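Local coordinates for protein CT021 (Chlamydia trachomatis serovar L2, PDB 6UXD) that is of unknown function but belongs to a family grouped with the lipoprotein-transport proteins LolA and LolB, at residues I13-P18 / R180-L185; R116-P121 / W155-P160; N144-T149 / I197-E202; E168-I173 / S188-T193. One frame throughout, in Å; residues are numbered along the deposited sequence.

Interaction 1: residues I13-P18 / R180-L185; sequences ILTARP and RLAFPL
Two loops meet here in an apolar loop-to-loop contact with an arginine-arginine stack at its exposed end: residues 13-18, which lead from helix 9-13 to strand 21-26, and residues 180-185, which lie between strands 170-176 and 186-189. The first loop turns back at once, a type I turn from Ile13 to Ala16 closed by Ala16 N donating to Ile13 O. The turn sets Ala16 CB against Ala182 CB, 3.8 Å away, and the two methyls meet tip to tip. On one side of them Thr15 OG1 lies 3.6 Å from Ala182 CB while hydrogen-bonding Lys12 O. Deeper in, Ile13 CD1 covers Ala182 O at 3.8 Å and reaches Phe183 CD1 at 4.3 Å, approaching that ring obliquely. Ile35 of strand 29-38 touches Ile13, Ala16 and Phe183. At the outer end the extended Arg17 chain crosses Arg180 at about a right angle, and their guanidinium planes are 28° apart. Arg17 CD sits 3.5 Å above the centre of the Arg180 guanidinium; in return, Arg180 CD lies over the rim of Arg17's. Arg17 NH1 and Arg180 NE, both donors, approach to 3.0 Å without bonding. The like charges probably tolerate this because Asp20 OD2 forms a salt bridge with Arg180 NH1 and also accepts Arg17 N, whereas the buried Ala182 O, which has no polar partner, probably carries an electrostatic cost.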
# COMPACT_ATOMS: atom_id res chain seq x y z
N ILE A 13 7.83 -5.41 -1.31
CA ILE A 13 7.78 -3.97 -1.56
C ILE A 13 9.17 -3.37 -1.72
O ILE A 13 9.33 -2.34 -2.40
CB ILE A 13 7.01 -3.26 -0.44
CG1 ILE A 13 5.63 -3.92 -0.22
CG2 ILE A 13 6.90 -1.78 -0.75
CD1 ILE A 13 4.68 -3.88 -1.43
N LEU A 14 10.20 -3.97 -1.10
CA LEU A 14 11.54 -3.43 -1.29
C LEU A 14 12.08 -3.69 -2.69
O LEU A 14 13.14 -3.15 -3.01
CB LEU A 14 12.54 -4.01 -0.27
CG LEU A 14 12.36 -3.56 1.18
CD1 LEU A 14 13.46 -4.18 2.05
CD2 LEU A 14 12.39 -2.08 1.31
N THR A 15 11.42 -4.52 -3.51
CA THR A 15 11.79 -4.63 -4.92
C THR A 15 11.28 -3.45 -5.75
O THR A 15 11.75 -3.26 -6.88
CB THR A 15 11.27 -5.95 -5.52
OG1 THR A 15 9.85 -5.88 -5.72
CG2 THR A 15 11.57 -7.14 -4.59
N ALA A 16 10.36 -2.63 -5.23
CA ALA A 16 9.89 -1.48 -5.99
C ALA A 16 11.03 -0.49 -6.19
O ALA A 16 12.06 -0.55 -5.53
CB ALA A 16 8.72 -0.80 -5.29
N ARG A 17 10.83 0.45 -7.12
CA ARG A 17 11.81 1.49 -7.40
C ARG A 17 11.25 2.87 -7.07
O ARG A 17 10.03 3.07 -7.11
CB ARG A 17 12.22 1.47 -8.87
CG ARG A 17 12.76 0.13 -9.30
CD ARG A 17 13.08 0.09 -10.77
NE ARG A 17 13.44 -1.26 -11.18
CZ ARG A 17 13.49 -1.69 -12.43
NH1 ARG A 17 13.18 -0.86 -13.44
NH2 ARG A 17 13.84 -2.94 -12.69
N PRO A 18 12.12 3.84 -6.76
CA PRO A 18 11.65 5.22 -6.57
C PRO A 18 10.77 5.68 -7.72
O PRO A 18 11.06 5.44 -8.89
CB PRO A 18 12.94 6.03 -6.50
CG PRO A 18 13.92 5.08 -5.90
CD PRO A 18 13.56 3.72 -6.48
N ARG A 180 8.08 -6.08 -12.08
CA ARG A 180 8.25 -4.65 -12.09
C ARG A 180 7.08 -3.94 -11.41
O ARG A 180 7.22 -2.79 -11.00
CB ARG A 180 8.43 -4.20 -13.54
CG ARG A 180 8.68 -2.76 -13.72
CD ARG A 180 10.09 -2.38 -13.33
NE ARG A 180 10.19 -0.92 -13.32
CZ ARG A 180 9.89 -0.17 -12.27
NH1 ARG A 180 9.51 -0.74 -11.10
NH2 ARG A 180 9.99 1.15 -12.38
N LEU A 181 5.95 -4.62 -11.25
CA LEU A 181 4.79 -4.05 -10.57
C LEU A 181 4.74 -4.68 -9.18
O LEU A 181 4.19 -5.77 -9.00
CB LEU A 181 3.51 -4.32 -11.34
CG LEU A 181 3.33 -3.58 -12.66
CD1 LEU A 181 2.04 -4.07 -13.35
CD2 LEU A 181 3.29 -2.07 -12.44
N ALA A 182 5.29 -3.97 -8.19
CA ALA A 182 5.59 -4.58 -6.89
C ALA A 182 4.45 -4.46 -5.89
O ALA A 182 4.40 -5.24 -4.94
CB ALA A 182 6.85 -3.95 -6.30
N PHE A 183 3.52 -3.52 -6.09
CA PHE A 183 2.38 -3.39 -5.19
C PHE A 183 1.30 -4.43 -5.49
O PHE A 183 1.16 -4.89 -6.62
CB PHE A 183 1.77 -2.01 -5.28
CG PHE A 183 2.61 -0.93 -4.68
CD1 PHE A 183 2.58 -0.70 -3.32
CD2 PHE A 183 3.40 -0.13 -5.48
CE1 PHE A 183 3.32 0.32 -2.76
CE2 PHE A 183 4.15 0.88 -4.94
CZ PHE A 183 4.11 1.11 -3.56
N PRO A 184 0.51 -4.78 -4.49
CA PRO A 184 -0.54 -5.77 -4.71
C PRO A 184 -1.62 -5.25 -5.65
O PRO A 184 -1.87 -4.04 -5.74
CB PRO A 184 -1.10 -6.02 -3.30
CG PRO A 184 -0.73 -4.81 -2.53
CD PRO A 184 0.55 -4.30 -3.09
N LEU A 185 -2.24 -6.18 -6.37
CA LEU A 185 -3.40 -5.88 -7.21
C LEU A 185 -4.71 -5.94 -6.44
O LEU A 185 -5.69 -5.27 -6.82
CB LEU A 185 -3.50 -6.87 -8.37
CG LEU A 185 -2.32 -6.91 -9.33
CD1 LEU A 185 -2.43 -8.13 -10.23
CD2 LEU A 185 -2.28 -5.62 -10.13

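Interaction 2: residues R116-P121 / W155-P160; sequences RLPLSP and WISVWP
Strands 118-121 and 155-158 run antiparallel, 146° between their directions, and the pair has one closely packed face and one looser face that holds a water. Ser120 and Ile156 form the hydrogen-bonded pair: Ile156 N donates to Ser120 O at 2.7 Å, nearly along the C=O axis, and Ser120 N returns a longer bond of 3.2 Å to Ile156 O. The packed face holds Leu117, Leu119, Trp155 and Ser157. Here the indole of Trp155 folds against the opposite strand, its CG beside the backbone N (chi1 -61°). Pro121 packs over one face of this indole, with Pro121 CG 3.6 Å from Trp155 CZ3, while Leu119 CB comes obliquely to Trp155 CE3 at 4.0 Å. Further along, the backbone bonding gives way to a side chain. Ser157 OG, anti to its own N (chi1 -163°), donates to Pro118 O at a very short 2.5 Å, although the position of that carbonyl oxygen is less certain. Leu117, just past the helix, pushes CD2 obliquely toward the Trp159 ring, 3.9 Å from Trp159 CE3, and also against Pro160. On the other face the side chains of Ser120 and Ile156 stand by a water that joins Ser120 OG to Ile156 O, giving this oxygen a second donor. Strand 170-176 pairs with the other edge of strand 152-158; its Ile171 touches Leu117, Ile173 touches Leu119, and Phe175 meets Trp155 edge-to-face. Helix 108-116 lies against Trp159, and Ile9 of helix 9-13 packs on Leu117 and Leu119.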
# COMPACT_ATOMS: atom_id res chain seq x y z
N ARG A 116 5.45 -7.56 8.15
CA ARG A 116 5.93 -8.89 8.51
C ARG A 116 5.08 -10.01 7.93
O ARG A 116 5.51 -11.17 7.96
CB ARG A 116 5.98 -9.03 10.04
CG ARG A 116 6.75 -10.26 10.52
N LEU A 117 3.91 -9.71 7.39
CA LEU A 117 3.04 -10.77 6.89
C LEU A 117 3.81 -11.69 5.94
O LEU A 117 4.47 -11.21 5.02
CB LEU A 117 1.83 -10.15 6.16
CG LEU A 117 0.85 -9.39 7.04
CD1 LEU A 117 -0.14 -8.55 6.21
CD2 LEU A 117 0.11 -10.38 7.95
N PRO A 118 3.74 -13.01 6.13
CA PRO A 118 4.40 -13.93 5.19
C PRO A 118 3.61 -14.09 3.90
O PRO A 118 2.41 -13.82 3.82
CB PRO A 118 4.42 -15.24 5.97
CG PRO A 118 3.06 -15.20 6.66
CD PRO A 118 2.87 -13.74 7.07
N LEU A 119 4.30 -14.56 2.87
CA LEU A 119 3.70 -14.81 1.58
C LEU A 119 4.21 -16.15 1.09
O LEU A 119 5.43 -16.36 1.06
CB LEU A 119 4.04 -13.73 0.55
CG LEU A 119 3.65 -12.30 0.86
CD1 LEU A 119 4.31 -11.32 -0.16
CD2 LEU A 119 2.15 -12.15 0.88
N SER A 120 3.30 -17.05 0.75
CA SER A 120 3.61 -18.27 0.04
C SER A 120 2.63 -18.44 -1.11
O SER A 120 1.49 -18.00 -1.02
CB SER A 120 3.51 -19.48 0.97
OG SER A 120 3.86 -19.08 2.29
N PRO A 121 3.06 -19.06 -2.21
CA PRO A 121 2.18 -19.19 -3.38
C PRO A 121 0.96 -20.04 -3.07
O PRO A 121 1.03 -21.04 -2.34
CB PRO A 121 3.07 -19.88 -4.42
CG PRO A 121 4.49 -19.58 -3.97
CD PRO A 121 4.42 -19.56 -2.48
N TRP A 155 -1.08 -15.32 -3.38
CA TRP A 155 -0.15 -15.57 -2.30
C TRP A 155 -0.95 -15.61 -1.01
O TRP A 155 -1.73 -14.70 -0.73
CB TRP A 155 0.92 -14.47 -2.25
CG TRP A 155 1.73 -14.42 -3.51
CD1 TRP A 155 1.35 -13.87 -4.70
CD2 TRP A 155 3.02 -14.99 -3.73
NE1 TRP A 155 2.33 -14.04 -5.64
CE2 TRP A 155 3.38 -14.71 -5.06
CE3 TRP A 155 3.92 -15.70 -2.93
CZ2 TRP A 155 4.58 -15.13 -5.61
CZ3 TRP A 155 5.12 -16.10 -3.47
CH2 TRP A 155 5.44 -15.82 -4.80
N ILE A 156 -0.78 -16.67 -0.23
CA ILE A 156 -1.52 -16.81 1.02
C ILE A 156 -0.69 -16.24 2.16
O ILE A 156 0.53 -16.38 2.21
CB ILE A 156 -1.92 -18.28 1.27
CG1 ILE A 156 -2.78 -18.39 2.52
CG2 ILE A 156 -0.69 -19.18 1.37
CD1 ILE A 156 -4.20 -17.87 2.34
N SER A 157 -1.38 -15.56 3.08
CA SER A 157 -0.81 -15.04 4.30
C SER A 157 -1.78 -15.28 5.45
O SER A 157 -2.91 -15.78 5.28
CB SER A 157 -0.46 -13.56 4.14
OG SER A 157 0.45 -13.12 5.14
N VAL A 158 -1.35 -14.90 6.65
CA VAL A 158 -2.20 -14.98 7.82
C VAL A 158 -1.81 -13.85 8.76
O VAL A 158 -0.63 -13.56 8.94
CB VAL A 158 -2.11 -16.35 8.51
CG1 VAL A 158 -0.71 -16.63 8.95
CG2 VAL A 158 -3.08 -16.40 9.69
N TRP A 159 -2.82 -13.22 9.33
CA TRP A 159 -2.59 -12.15 10.29
C TRP A 159 -2.08 -12.74 11.61
O TRP A 159 -2.48 -13.85 11.99
CB TRP A 159 -3.89 -11.40 10.53
CG TRP A 159 -3.74 -10.08 11.19
CD1 TRP A 159 -3.90 -9.81 12.51
CD2 TRP A 159 -3.38 -8.85 10.56
NE1 TRP A 159 -3.67 -8.47 12.74
CE2 TRP A 159 -3.35 -7.86 11.56
CE3 TRP A 159 -3.09 -8.49 9.24
CZ2 TRP A 159 -3.04 -6.53 11.28
CZ3 TRP A 159 -2.78 -7.17 8.97
CH2 TRP A 159 -2.76 -6.21 9.98
N PRO A 160 -1.21 -12.03 12.32
CA PRO A 160 -0.72 -12.56 13.60
C PRO A 160 -1.83 -12.73 14.62
O PRO A 160 -2.91 -12.12 14.51
CB PRO A 160 0.30 -11.51 14.05
CG PRO A 160 -0.14 -10.26 13.37
CD PRO A 160 -0.61 -10.72 12.02
O HOH W 1 2.25 -17.62 3.97

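Interaction 3: residues N144-T149 / I197-E202; sequences NGELIT and IIKTIE
The end of strand 142-144 pairs antiparallel with strand 196-204 through Asn144 and Glu202, a non-hydrogen-bonded pair, before Gly145 N donates to Ile201 O at 2.9 Å and the chain leaves the strand. Gly145 does so in a backbone conformation (phi 143°) that leaves no room for a beta carbon beside the carbonyl O of Asn144; an inverse gamma turn centred on Glu146 and the 3-10 segment 147-149 follow. Asn144 and Glu202 project from the same face and cross obliquely. Asn144 ND2 sends an almost straight bond of 2.8 Å to Glu202 OE1, which lies in the amide plane and accepts with its anti lone pair. Beyond the pair, the carboxylate is held by the start of helix 66-69: OE1 also accepts Trp66 N, and OE2 is bonded by Lys67 N and Tyr21 OH. Leu147 turns toward the strand and lays CD1 over its backbone, 3.4 Å from Thr200 O and 3.9 Å from Thr200 CG2; Thr200 OG1 itself bonds Pro184 O. At the exposed edge of the contact the fully extended Lys199 meets the bent Glu146 chain, where Lys199 NZ forms a 2.8 Å salt bridge to the syn lone pair of Glu146 OE1. Glu146 O is gripped in turn by Thr149 N and Thr149 OG1, which closes the 3-10 turn from Glu146 to Thr149. Three N-H donors around the buried Glu202 carboxylate, two of them at a helix start, would favour its ionised form, so its charge is probably well compensated, whereas the Glu146-Lys199 bridge is a peripheral tie.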
# COMPACT_ATOMS: atom_id res chain seq x y z
N ASN A 144 -4.87 2.35 -14.58
CA ASN A 144 -6.00 2.70 -13.73
C ASN A 144 -7.22 1.90 -14.16
O ASN A 144 -7.56 1.88 -15.35
CB ASN A 144 -6.25 4.21 -13.80
CG ASN A 144 -7.51 4.64 -13.07
OD1 ASN A 144 -8.59 4.13 -13.35
ND2 ASN A 144 -7.38 5.57 -12.12
N GLY A 145 -7.87 1.24 -13.20
CA GLY A 145 -9.09 0.52 -13.52
C GLY A 145 -9.25 -0.79 -12.77
O GLY A 145 -8.96 -0.86 -11.57
N GLU A 146 -9.69 -1.83 -13.47
CA GLU A 146 -9.92 -3.14 -12.86
C GLU A 146 -8.63 -3.95 -12.94
O GLU A 146 -8.47 -4.87 -13.76
CB GLU A 146 -11.08 -3.86 -13.53
CG GLU A 146 -12.31 -3.03 -13.66
CD GLU A 146 -12.66 -2.26 -12.40
OE1 GLU A 146 -12.70 -2.90 -11.31
OE2 GLU A 146 -12.90 -1.01 -12.54
N LEU A 147 -7.69 -3.59 -12.07
CA LEU A 147 -6.35 -4.15 -12.17
C LEU A 147 -6.29 -5.65 -11.87
O LEU A 147 -5.32 -6.29 -12.29
CB LEU A 147 -5.40 -3.38 -11.26
CG LEU A 147 -5.30 -1.87 -11.45
CD1 LEU A 147 -4.14 -1.27 -10.58
CD2 LEU A 147 -5.13 -1.49 -12.91
N ILE A 148 -7.29 -6.23 -11.20
CA ILE A 148 -7.26 -7.68 -10.97
C ILE A 148 -7.44 -8.48 -12.25
O ILE A 148 -7.22 -9.70 -12.25
CB ILE A 148 -8.30 -8.07 -9.90
CG1 ILE A 148 -7.92 -9.42 -9.22
CG2 ILE A 148 -9.72 -8.18 -10.48
CD1 ILE A 148 -6.42 -9.54 -8.88
N THR A 149 -7.79 -7.82 -13.38
CA THR A 149 -7.79 -8.50 -14.67
C THR A 149 -6.39 -8.62 -15.26
O THR A 149 -6.20 -9.33 -16.26
CB THR A 149 -8.71 -7.78 -15.70
OG1 THR A 149 -8.30 -6.42 -15.87
CG2 THR A 149 -10.15 -7.81 -15.24
N ILE A 197 -12.18 -6.61 1.16
CA ILE A 197 -11.39 -6.44 -0.05
C ILE A 197 -10.75 -5.07 0.00
O ILE A 197 -11.44 -4.06 0.21
CB ILE A 197 -12.25 -6.55 -1.33
CG1 ILE A 197 -12.93 -7.92 -1.43
CG2 ILE A 197 -11.37 -6.25 -2.56
CD1 ILE A 197 -12.01 -9.07 -1.60
N ILE A 198 -9.43 -5.03 -0.16
CA ILE A 198 -8.70 -3.81 -0.45
C ILE A 198 -8.30 -3.91 -1.91
O ILE A 198 -7.56 -4.83 -2.30
CB ILE A 198 -7.48 -3.61 0.45
CG1 ILE A 198 -7.91 -3.55 1.92
CG2 ILE A 198 -6.76 -2.32 0.09
CD1 ILE A 198 -7.48 -4.75 2.71
N LYS A 199 -8.81 -2.99 -2.71
CA LYS A 199 -8.68 -3.00 -4.16
C LYS A 199 -7.63 -1.98 -4.57
O LYS A 199 -7.61 -0.86 -4.06
CB LYS A 199 -10.04 -2.71 -4.79
CG LYS A 199 -10.08 -2.59 -6.31
CD LYS A 199 -11.54 -2.46 -6.82
CE LYS A 199 -11.60 -1.98 -8.29
NZ LYS A 199 -13.00 -1.78 -8.78
N THR A 200 -6.75 -2.36 -5.49
CA THR A 200 -5.80 -1.42 -6.07
C THR A 200 -6.39 -0.85 -7.35
O THR A 200 -6.63 -1.59 -8.31
CB THR A 200 -4.46 -2.08 -6.35
OG1 THR A 200 -4.00 -2.75 -5.17
CG2 THR A 200 -3.44 -1.03 -6.76
N ILE A 201 -6.66 0.45 -7.35
CA ILE A 201 -7.37 1.05 -8.47
C ILE A 201 -6.44 1.75 -9.44
O ILE A 201 -6.83 1.98 -10.59
CB ILE A 201 -8.46 2.02 -7.97
CG1 ILE A 201 -7.86 3.21 -7.20
CG2 ILE A 201 -9.43 1.27 -7.09
CD1 ILE A 201 -8.91 4.19 -6.64
N GLU A 202 -5.20 2.05 -9.03
CA GLU A 202 -4.22 2.62 -9.94
C GLU A 202 -2.84 2.26 -9.43
O GLU A 202 -2.62 2.20 -8.22
CB GLU A 202 -4.37 4.13 -10.05
CG GLU A 202 -3.53 4.76 -11.17
CD GLU A 202 -3.73 6.26 -11.31
OE1 GLU A 202 -4.88 6.69 -11.50
OE2 GLU A 202 -2.72 7.03 -11.22

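Interaction 4: residues E168-I173 / S188-T193. Unlike the reference sequence in segment 188-193: Asp190 (reference Glu).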
# COMPACT_ATOMS: atom_id res chain seq x y z
N GLU A 168 -5.30 -13.98 13.55
CA GLU A 168 -5.15 -15.30 12.96
C GLU A 168 -6.01 -15.51 11.73
O GLU A 168 -6.17 -16.65 11.28
CB GLU A 168 -5.45 -16.39 14.00
CG GLU A 168 -4.66 -16.23 15.29
CD GLU A 168 -4.77 -17.42 16.20
OE1 GLU A 168 -3.91 -18.32 16.10
OE2 GLU A 168 -5.74 -17.47 16.99
N LYS A 169 -6.55 -14.44 11.14
CA LYS A 169 -7.39 -14.56 9.95
C LYS A 169 -6.57 -14.74 8.67
O LYS A 169 -5.47 -14.19 8.52
CB LYS A 169 -8.28 -13.32 9.84
CG LYS A 169 -9.40 -13.28 10.88
CD LYS A 169 -10.20 -14.58 10.86
CE LYS A 169 -11.59 -14.43 11.44
NZ LYS A 169 -12.41 -15.63 11.14
N ASN A 170 -7.13 -15.51 7.74
CA ASN A 170 -6.44 -15.83 6.50
C ASN A 170 -6.51 -14.66 5.52
O ASN A 170 -7.50 -13.92 5.46
CB ASN A 170 -7.04 -17.09 5.86
CG ASN A 170 -6.80 -18.33 6.70
OD1 ASN A 170 -7.74 -19.06 7.03
ND2 ASN A 170 -5.55 -18.59 7.04
N ILE A 171 -5.43 -14.48 4.76
CA ILE A 171 -5.28 -13.38 3.81
C ILE A 171 -4.88 -13.97 2.47
O ILE A 171 -4.09 -14.92 2.39
CB ILE A 171 -4.22 -12.36 4.28
CG1 ILE A 171 -4.55 -11.86 5.68
CG2 ILE A 171 -4.17 -11.17 3.33
CD1 ILE A 171 -3.48 -10.97 6.27
N LEU A 172 -5.42 -13.41 1.40
CA LEU A 172 -5.03 -13.81 0.06
C LEU A 172 -4.68 -12.54 -0.71
O LEU A 172 -5.49 -11.60 -0.79
CB LEU A 172 -6.15 -14.62 -0.61
CG LEU A 172 -5.74 -15.56 -1.74
CD1 LEU A 172 -4.51 -16.40 -1.46
CD2 LEU A 172 -6.93 -16.46 -2.06
N ILE A 173 -3.46 -12.49 -1.23
CA ILE A 173 -2.91 -11.29 -1.86
C ILE A 173 -2.50 -11.65 -3.28
O ILE A 173 -1.84 -12.67 -3.50
CB ILE A 173 -1.71 -10.72 -1.09
CG1 ILE A 173 -2.01 -10.69 0.41
CG2 ILE A 173 -1.37 -9.31 -1.58
CD1 ILE A 173 -1.05 -9.87 1.25
N SER A 188 -7.65 -9.77 -0.07
CA SER A 188 -8.87 -10.27 0.52
C SER A 188 -8.54 -10.86 1.88
O SER A 188 -7.63 -11.68 1.99
CB SER A 188 -9.52 -11.32 -0.40
OG SER A 188 -10.62 -11.96 0.22
N ILE A 189 -9.26 -10.43 2.92
CA ILE A 189 -8.99 -10.91 4.27
C ILE A 189 -10.29 -11.35 4.94
O ILE A 189 -11.27 -10.60 4.95
CB ILE A 189 -8.28 -9.85 5.14
CG1 ILE A 189 -8.08 -10.38 6.56
CG2 ILE A 189 -9.04 -8.56 5.17
CD1 ILE A 189 -6.91 -9.74 7.30
N ASP A 190 -10.28 -12.58 5.47
CA ASP A 190 -11.34 -13.05 6.36
C ASP A 190 -11.45 -12.13 7.58
O ASP A 190 -10.44 -11.73 8.17
CB ASP A 190 -11.05 -14.46 6.87
CG ASP A 190 -11.09 -15.52 5.78
OD1 ASP A 190 -11.39 -15.17 4.61
OD2 ASP A 190 -10.84 -16.71 6.10
N THR A 191 -12.68 -11.82 7.97
CA THR A 191 -12.92 -11.22 9.27
C THR A 191 -14.20 -11.79 9.86
O THR A 191 -14.90 -12.57 9.20
CB THR A 191 -13.01 -9.69 9.20
OG1 THR A 191 -14.32 -9.30 8.79
CG2 THR A 191 -11.95 -9.12 8.25
N PRO A 192 -14.54 -11.45 11.11
CA PRO A 192 -15.83 -11.89 11.66
C PRO A 192 -17.03 -11.25 10.99
O PRO A 192 -18.07 -11.91 10.86
CB PRO A 192 -15.72 -11.50 13.15
CG PRO A 192 -14.24 -11.43 13.42
CD PRO A 192 -13.64 -10.90 12.15
N THR A 193 -16.93 -9.99 10.55
CA THR A 193 -18.03 -9.37 9.82
C THR A 193 -18.21 -9.94 8.42
O THR A 193 -19.19 -9.60 7.76
CB THR A 193 -17.81 -7.86 9.68
OG1 THR A 193 -17.02 -7.59 8.51
CG2 THR A 193 -17.10 -7.29 10.92
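The amide of Asn170 and the carboxylate of Asp190 stand side by side, pointing the same way, with planes 79° apart, so neither lies flat on the other. Asp190 OD2 comes 3.8 Å from Asn170 CB, alongside the amide rather than bonded to it. The two residues close the outer end of an antiparallel beta hairpin made by strands 170-176 and 186-189, whose intervening loop lies at the opposite end. Three backbone hydrogen bonds join the halves. Leu172 and Ser188 exchange a nearly straight pair, Leu172 N to Ser188 O and Ser188 N to Leu172 O, both 2.9 Å, and Asp190 N adds a bond to Asn170 O almost along the C=O axis. Past this last bond, Lys169 starts toward the second segment and bends at chi2 (-53°), which lays the aliphatic part across Asp190 O and carries CE to Pro192 CD. Lys169 CB lies 3.2 Å from Asp190 O, a buried oxygen with no polar partner; the buried Asn170 N likewise has none. Lys169 NZ stays 5.4 Å from Asp190 OD2, too far for a salt bridge but near enough that the opposite charges probably attract. Strands 152-158 and 196-204 flank the hairpin, one on either side. On the buried face Ile171 and Ile189 run side by side, with Ile171 CG1 3.6 Å from Ile189 CD1.

Overall arrangement
The four contacts follow a curled antiparallel framework in which strands 118-122, 152-158, 170-176, 186-189 and 196-204 are successive neighbours. Interaction 2 joins the first two, interaction 4 the next pair, and interaction 3 fastens the last to strand 142-144. Interactions 2 and 4, with centres about 11 Å apart, share the boundary where Trp155 N and Ser157 N bond Ile173 O and Ile171 O. Along the chain, interaction 2 closes before interaction 4 opens, and interaction 4 lies within the span of interaction 3. Interaction 1 encloses interaction 2 and alternates with 3 and 4; its Pro184 touches Thr200 and Ile173. The first residues after helix 9-13 are thus held against the late hairpin.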